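Local coordinates for membrane lipoprotein family protein (Aeropyrum pernix, PDB 4PEV) that binds adenosine and, as a solute-binding lipoprotein of an ABC transporter, probably delivers nucleosides to the membrane permease for uptake, at residues V166-A171 / Q210-A215; I203-G208 / V220-T225. All coordinates share one frame; numbering follows the deposited sequence.

Contact 1 of 2, residues V166-A171 / Q210-A215; sequences VGIIAA and QYYNQA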
loop_
_atom_site.group_PDB
_atom_site.type_symbol
_atom_site.label_atom_id
_atom_site.label_comp_id
_atom_site.label_asym_id
_atom_site.label_seq_id
_atom_site.Cartn_x
_atom_site.Cartn_y
_atom_site.Cartn_z
ATOM N N VAL C 166 2.159 -1.838 -11.074
ATOM C CA VAL C 166 0.713 -1.743 -11.077
ATOM C C VAL C 166 0.251 -0.810 -12.200
ATOM O O VAL C 166 -0.731 -1.100 -12.877
ATOM C CB VAL C 166 0.207 -1.283 -9.683
ATOM C CG1 VAL C 166 -1.194 -0.696 -9.748
ATOM C CG2 VAL C 166 0.263 -2.440 -8.693
ATOM N N GLY C 167 0.960 0.299 -12.395
ATOM C CA GLY C 167 0.630 1.259 -13.442
ATOM C C GLY C 167 0.614 0.613 -14.809
ATOM O O GLY C 167 -0.315 0.818 -15.593
ATOM N N ILE C 168 1.642 -0.186 -15.085
ATOM C CA ILE C 168 1.745 -0.939 -16.336
ATOM C C ILE C 168 0.536 -1.838 -16.497
ATOM O O ILE C 168 -0.077 -1.861 -17.555
ATOM C CB ILE C 168 3.040 -1.785 -16.384
ATOM C CG1 ILE C 168 4.241 -0.892 -16.679
ATOM C CG2 ILE C 168 2.982 -2.866 -17.449
ATOM C CD1 ILE C 168 5.539 -1.512 -16.227
ATOM N N ILE C 169 0.191 -2.565 -15.440
ATOM C CA ILE C 169 -0.934 -3.499 -15.483
ATOM C C ILE C 169 -2.268 -2.803 -15.774
ATOM O O ILE C 169 -3.072 -3.281 -16.585
ATOM C CB ILE C 169 -1.087 -4.265 -14.154
ATOM C CG1 ILE C 169 0.147 -5.134 -13.867
ATOM C CG2 ILE C 169 -2.362 -5.121 -14.168
ATOM C CD1 ILE C 169 0.277 -6.339 -14.777
ATOM N N ALA C 170 -2.504 -1.687 -15.100
ATOM C CA ALA C 170 -3.772 -1.001 -15.203
ATOM C C ALA C 170 -3.891 -0.340 -16.563
ATOM O O ALA C 170 -4.960 -0.298 -17.146
ATOM C CB ALA C 170 -3.900 0.023 -14.092
ATOM N N ALA C 171 -2.790 0.182 -17.075
ATOM C CA ALA C 171 -2.795 0.714 -18.427
ATOM C C ALA C 171 -3.155 -0.379 -19.412
ATOM O O ALA C 171 -3.824 -0.124 -20.406
ATOM C CB ALA C 171 -1.440 1.309 -18.789
ATOM N N GLN C 210 2.698 5.602 -18.134
ATOM C CA GLN C 210 3.376 6.259 -19.246
ATOM C C GLN C 210 4.371 5.318 -19.883
ATOM O O GLN C 210 4.567 5.361 -21.096
ATOM C CB GLN C 210 4.106 7.512 -18.789
ATOM C CG GLN C 210 3.207 8.633 -18.301
ATOM C CD GLN C 210 2.338 9.183 -19.405
ATOM O OE1 GLN C 210 1.501 8.474 -19.944
ATOM N NE2 GLN C 210 2.530 10.448 -19.745
ATOM N N TYR C 211 4.993 4.472 -19.065
ATOM C CA TYR C 211 5.936 3.479 -19.551
ATOM C C TYR C 211 5.203 2.584 -20.533
ATOM O O TYR C 211 5.625 2.424 -21.673
ATOM C CB TYR C 211 6.485 2.675 -18.376
ATOM C CG TYR C 211 7.640 1.732 -18.666
ATOM C CD1 TYR C 211 7.406 0.426 -19.088
ATOM C CD2 TYR C 211 8.961 2.126 -18.459
ATOM C CE1 TYR C 211 8.450 -0.452 -19.320
ATOM C CE2 TYR C 211 10.013 1.254 -18.687
ATOM C CZ TYR C 211 9.748 -0.035 -19.116
ATOM O OH TYR C 211 10.777 -0.920 -19.357
ATOM N N TYR C 212 4.080 2.036 -20.088
ATOM C CA TYR C 212 3.230 1.206 -20.927
ATOM C C TYR C 212 2.861 1.929 -22.209
ATOM O O TYR C 212 3.122 1.432 -23.282
ATOM C CB TYR C 212 1.969 0.810 -20.175
ATOM C CG TYR C 212 1.091 -0.106 -20.964
ATOM C CD1 TYR C 212 1.334 -1.465 -20.998
ATOM C CD2 TYR C 212 0.029 0.390 -21.699
ATOM C CE1 TYR C 212 0.528 -2.312 -21.730
ATOM C CE2 TYR C 212 -0.786 -0.450 -22.439
ATOM C CZ TYR C 212 -0.532 -1.798 -22.450
ATOM O OH TYR C 212 -1.350 -2.627 -23.180
ATOM N N ASN C 213 2.278 3.117 -22.081
ATOM C CA ASN C 213 1.942 3.967 -23.230
ATOM C C ASN C 213 3.052 4.164 -24.247
ATOM O O ASN C 213 2.823 3.985 -25.446
ATOM C CB ASN C 213 1.491 5.335 -22.750
ATOM C CG ASN C 213 0.095 5.313 -22.197
ATOM O OD1 ASN C 213 -0.693 4.424 -22.498
ATOM N ND2 ASN C 213 -0.224 6.301 -21.392
ATOM N N GLN C 214 4.239 4.537 -23.771
ATOM C CA GLN C 214 5.404 4.730 -24.650
ATOM C C GLN C 214 5.894 3.439 -25.274
ATOM O O GLN C 214 6.150 3.399 -26.467
ATOM C CB GLN C 214 6.546 5.419 -23.923
ATOM C CG GLN C 214 6.290 6.908 -23.757
ATOM C CD GLN C 214 7.416 7.629 -23.044
ATOM O OE1 GLN C 214 8.515 7.082 -22.868
ATOM N NE2 GLN C 214 7.150 8.871 -22.624
ATOM N N ALA C 215 5.992 2.374 -24.492
ATOM C CA ALA C 215 6.422 1.074 -25.035
ATOM C C ALA C 215 5.384 0.421 -25.944
ATOM O O ALA C 215 5.609 -0.686 -26.407
ATOM C CB ALA C 215 6.790 0.108 -23.907
#
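Ile168 and Ala171 meet Tyr211 and Tyr212 in a buried, apolar helix-helix contact between helix 159-181 and helix 196-214, away from the adenosine site, in the part of the protein built on the mixed sheet. The two short helical segments approach to 8.3 Å between axes and cross at -53°, and their CA atoms come nearest at Ile168 and Tyr212, 5.3 Å apart. Tyr212 is the main wedge. Its CG lies anti to the backbone N (chi1 -177°), which carries the ring out from its own helix and across the last turn of segment 166-171. There the backbone carbon of Ala171 lies over one face of the ring, toward its rim, while Ala171 CB packs against Tyr212 CD2 at 3.4 Å. Alanine suits this place because its single methyl lets the ring lie close to the helix backbone. Farther round the ring, Ile168 CG2 comes within 4.2 Å of Tyr212 CD1. The other branch of Ile168 serves the neighbouring tyrosine: Ile168 CD1 meets Tyr211 CD1 at 3.9 Å, approaching it obliquely. A beta-branched isoleucine can therefore touch both rings at once, and Leu384 of helix 375-389 also packs against it. The hydroxyls find partners beyond the two segments: Tyr212 OH bonds to Asn175 ND2, one turn further along helix 159-181, and Tyr211 OH to Glu383. Within segment 210-215, Asn213 ND2 donates to Gln210 OE1 at 3.1 Å. No hydrogen bond links the two segments themselves, so this crossing rests on aliphatic groups and helix backbone packed against tyrosine carbons, while the phenol oxygens, bonded at the far ends of the rings, restrain where those rings can lie.

Contact 2 of 2, residues I203-G208 / V220-T225; sequences IGYLYG and VEMVWT
Tyr205 and Met222 each carry CG anti to the backbone N, which for the tyrosine (chi1 -175°) sends the ring from its helix toward the strand; the methionine chain then bends at chi2 (-92°) and again at chi3, bringing SE and then CE beside that ring. This is helix-on-sheet packing in the beta-alpha-beta unit of strand 186-191, helix 196-214 and strand 222-226, the helix segment running almost antiparallel to the strand. Met222, present as selenomethionine, makes a Met-aromatic contact: SE lies 4.7 Å from the centroid of the Tyr205 ring and 72° off its normal, an oblique approach. Met222 CG is also 3.5 Å from Tyr205 CE2. A long, unbranched methionine side chain suits this place because it can bend along the ring and still reach the helix. Two residues on, Trp224 presents the edge of its indole to Tyr205, Trp224 CE3 standing 4.0 Å from Tyr205 CD2, while His202 stacks on the indole. Adenosine lies about 8 Å from the Trp224 side chain, so the Trp224 end of the contact lies near the pocket. Tyr205 also rests on Ala187 and Ala189 of the adjoining strand 186-191. With an alanine in place of Tyr205, the selenium is likely to lose its aromatic neighbour and Ala187 and Ala189 the ring that covers them. Beside the tyrosine, the methyl CE of Met222 ends against Leu206 CB, at 3.6 Å.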
loop_
_atom_site.group_PDB
_atom_site.type_symbol
_atom_site.label_atom_id
_atom_site.label_comp_id
_atom_site.label_asym_id
_atom_site.label_seq_id
_atom_site.Cartn_x
_atom_site.Cartn_y
_atom_site.Cartn_z
ATOM N N ILE C 203 3.696 8.882 -8.080
ATOM C CA ILE C 203 4.794 8.910 -9.041
ATOM C C ILE C 203 5.011 7.564 -9.720
ATOM O O ILE C 203 5.205 7.513 -10.918
ATOM C CB ILE C 203 6.109 9.347 -8.361
ATOM C CG1 ILE C 203 6.085 10.855 -8.119
ATOM C CG2 ILE C 203 7.326 8.943 -9.188
ATOM C CD1 ILE C 203 7.190 11.325 -7.203
ATOM N N GLY C 204 5.006 6.485 -8.959
ATOM C CA GLY C 204 5.274 5.171 -9.529
ATOM C C GLY C 204 4.150 4.692 -10.425
ATOM O O GLY C 204 4.387 4.024 -11.426
ATOM N N TYR C 205 2.924 5.042 -10.062
ATOM C CA TYR C 205 1.753 4.587 -10.777
ATOM C C TYR C 205 1.679 5.275 -12.128
ATOM O O TYR C 205 1.457 4.621 -13.134
ATOM C CB TYR C 205 0.494 4.846 -9.936
ATOM C CG TYR C 205 -0.805 4.314 -10.512
ATOM C CD1 TYR C 205 -0.947 2.967 -10.865
ATOM C CD2 TYR C 205 -1.907 5.152 -10.682
ATOM C CE1 TYR C 205 -2.143 2.474 -11.379
ATOM C CE2 TYR C 205 -3.109 4.665 -11.192
ATOM C CZ TYR C 205 -3.218 3.327 -11.536
ATOM O OH TYR C 205 -4.404 2.866 -12.049
ATOM N N LEU C 206 1.864 6.590 -12.138
ATOM C CA LEU C 206 1.903 7.369 -13.379
ATOM C C LEU C 206 3.077 6.962 -14.248
ATOM O O LEU C 206 2.948 6.803 -15.462
ATOM C CB LEU C 206 2.031 8.855 -13.069
ATOM C CG LEU C 206 1.965 9.847 -14.234
ATOM C CD1 LEU C 206 0.733 9.680 -15.116
ATOM C CD2 LEU C 206 2.013 11.255 -13.667
ATOM N N TYR C 207 4.230 6.792 -13.620
ATOM C CA TYR C 207 5.391 6.306 -14.331
ATOM C C TYR C 207 5.029 5.051 -15.083
ATOM O O TYR C 207 5.270 4.955 -16.273
ATOM C CB TYR C 207 6.551 6.014 -13.378
ATOM C CG TYR C 207 7.774 5.511 -14.101
ATOM C CD1 TYR C 207 7.906 4.170 -14.402
ATOM C CD2 TYR C 207 8.785 6.377 -14.506
ATOM C CE1 TYR C 207 9.007 3.693 -15.072
ATOM C CE2 TYR C 207 9.905 5.902 -15.183
ATOM C CZ TYR C 207 9.997 4.554 -15.466
ATOM O OH TYR C 207 11.077 4.025 -16.124
ATOM N N GLY C 208 4.459 4.088 -14.373
ATOM C CA GLY C 208 4.121 2.789 -14.950
ATOM C C GLY C 208 3.131 2.864 -16.094
ATOM O O GLY C 208 3.203 2.075 -17.018
ATOM N N VAL C 220 -3.298 5.890 -22.802
ATOM C CA VAL C 220 -4.189 5.615 -21.681
ATOM C C VAL C 220 -4.024 6.721 -20.660
ATOM O O VAL C 220 -2.915 6.967 -20.195
ATOM C CB VAL C 220 -3.856 4.271 -20.985
ATOM C CG1 VAL C 220 -4.665 4.108 -19.704
ATOM C CG2 VAL C 220 -4.079 3.081 -21.918
ATOM N N GLU C 221 -5.121 7.370 -20.295
ATOM C CA GLU C 221 -5.083 8.446 -19.308
ATOM C C GLU C 221 -5.220 7.925 -17.885
ATOM O O GLU C 221 -5.731 6.830 -17.678
ATOM C CB GLU C 221 -6.182 9.438 -19.594
ATOM C CG GLU C 221 -6.003 10.075 -20.949
ATOM C CD GLU C 221 -6.970 11.212 -21.191
ATOM O OE1 GLU C 221 -7.996 11.314 -20.472
ATOM O OE2 GLU C 221 -6.697 12.005 -22.116
HETATM N N MSE C 222 -4.745 8.712 -16.919
HETATM C CA MSE C 222 -4.768 8.318 -15.511
HETATM C C MSE C 222 -5.265 9.448 -14.651
HETATM O O MSE C 222 -4.824 10.583 -14.774
HETATM C CB MSE C 222 -3.394 7.870 -15.020
HETATM C CG MSE C 222 -3.498 7.063 -13.717
HETATM SE SE MSE C 222 -3.347 8.157 -12.057
HETATM C CE MSE C 222 -1.405 8.499 -12.124
ATOM N N VAL C 223 -6.195 9.126 -13.762
ATOM C CA VAL C 223 -6.810 10.104 -12.881
ATOM C C VAL C 223 -6.560 9.696 -11.450
ATOM O O VAL C 223 -6.963 8.613 -11.017
ATOM C CB VAL C 223 -8.320 10.199 -13.114
ATOM C CG1 VAL C 223 -8.966 11.153 -12.103
ATOM C CG2 VAL C 223 -8.578 10.626 -14.560
ATOM N N TRP C 224 -5.892 10.580 -10.724
ATOM C CA TRP C 224 -5.512 10.340 -9.351
ATOM C C TRP C 224 -6.253 11.320 -8.467
ATOM O O TRP C 224 -6.143 12.520 -8.664
ATOM C CB TRP C 224 -4.023 10.547 -9.214
ATOM C CG TRP C 224 -3.519 10.367 -7.857
ATOM C CD1 TRP C 224 -3.587 11.261 -6.832
ATOM C CD2 TRP C 224 -2.834 9.226 -7.354
ATOM N NE1 TRP C 224 -2.969 10.750 -5.721
ATOM C CE2 TRP C 224 -2.501 9.497 -6.011
ATOM C CE3 TRP C 224 -2.474 7.995 -7.907
ATOM C CZ2 TRP C 224 -1.827 8.581 -5.204
ATOM C CZ3 TRP C 224 -1.798 7.088 -7.110
ATOM C CH2 TRP C 224 -1.478 7.389 -5.768
ATOM N N THR C 225 -7.005 10.803 -7.500
ATOM C CA THR C 225 -7.758 11.626 -6.563
ATOM C C THR C 225 -7.387 11.364 -5.099
ATOM O O THR C 225 -7.605 10.260 -4.566
ATOM C CB THR C 225 -9.267 11.402 -6.738
ATOM O OG1 THR C 225 -9.587 11.472 -8.130
ATOM C CG2 THR C 225 -10.070 12.459 -5.967
#

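How the contacts relate
From the N terminus the chain first passes 166-171 on helix 159-181, runs through strand 186-191, and enters helix 196-214, which supplies 203-208 and then 210-215 before 220-225 follows on the edge strand. Contact 1 closes a loop with 38 residues between its segments, contact 2 a tighter one with 11. Because 203-208 falls inside the first loop and 220-225 beyond it, the two contacts cross. They also touch: Tyr205 packs on Gly167 and Ala170, and Asn213 OD1 probably accepts a hydrogen bond from Val220 N. Together they tie helix 159-181 through helix 196-214 to the border of the mixed sheet.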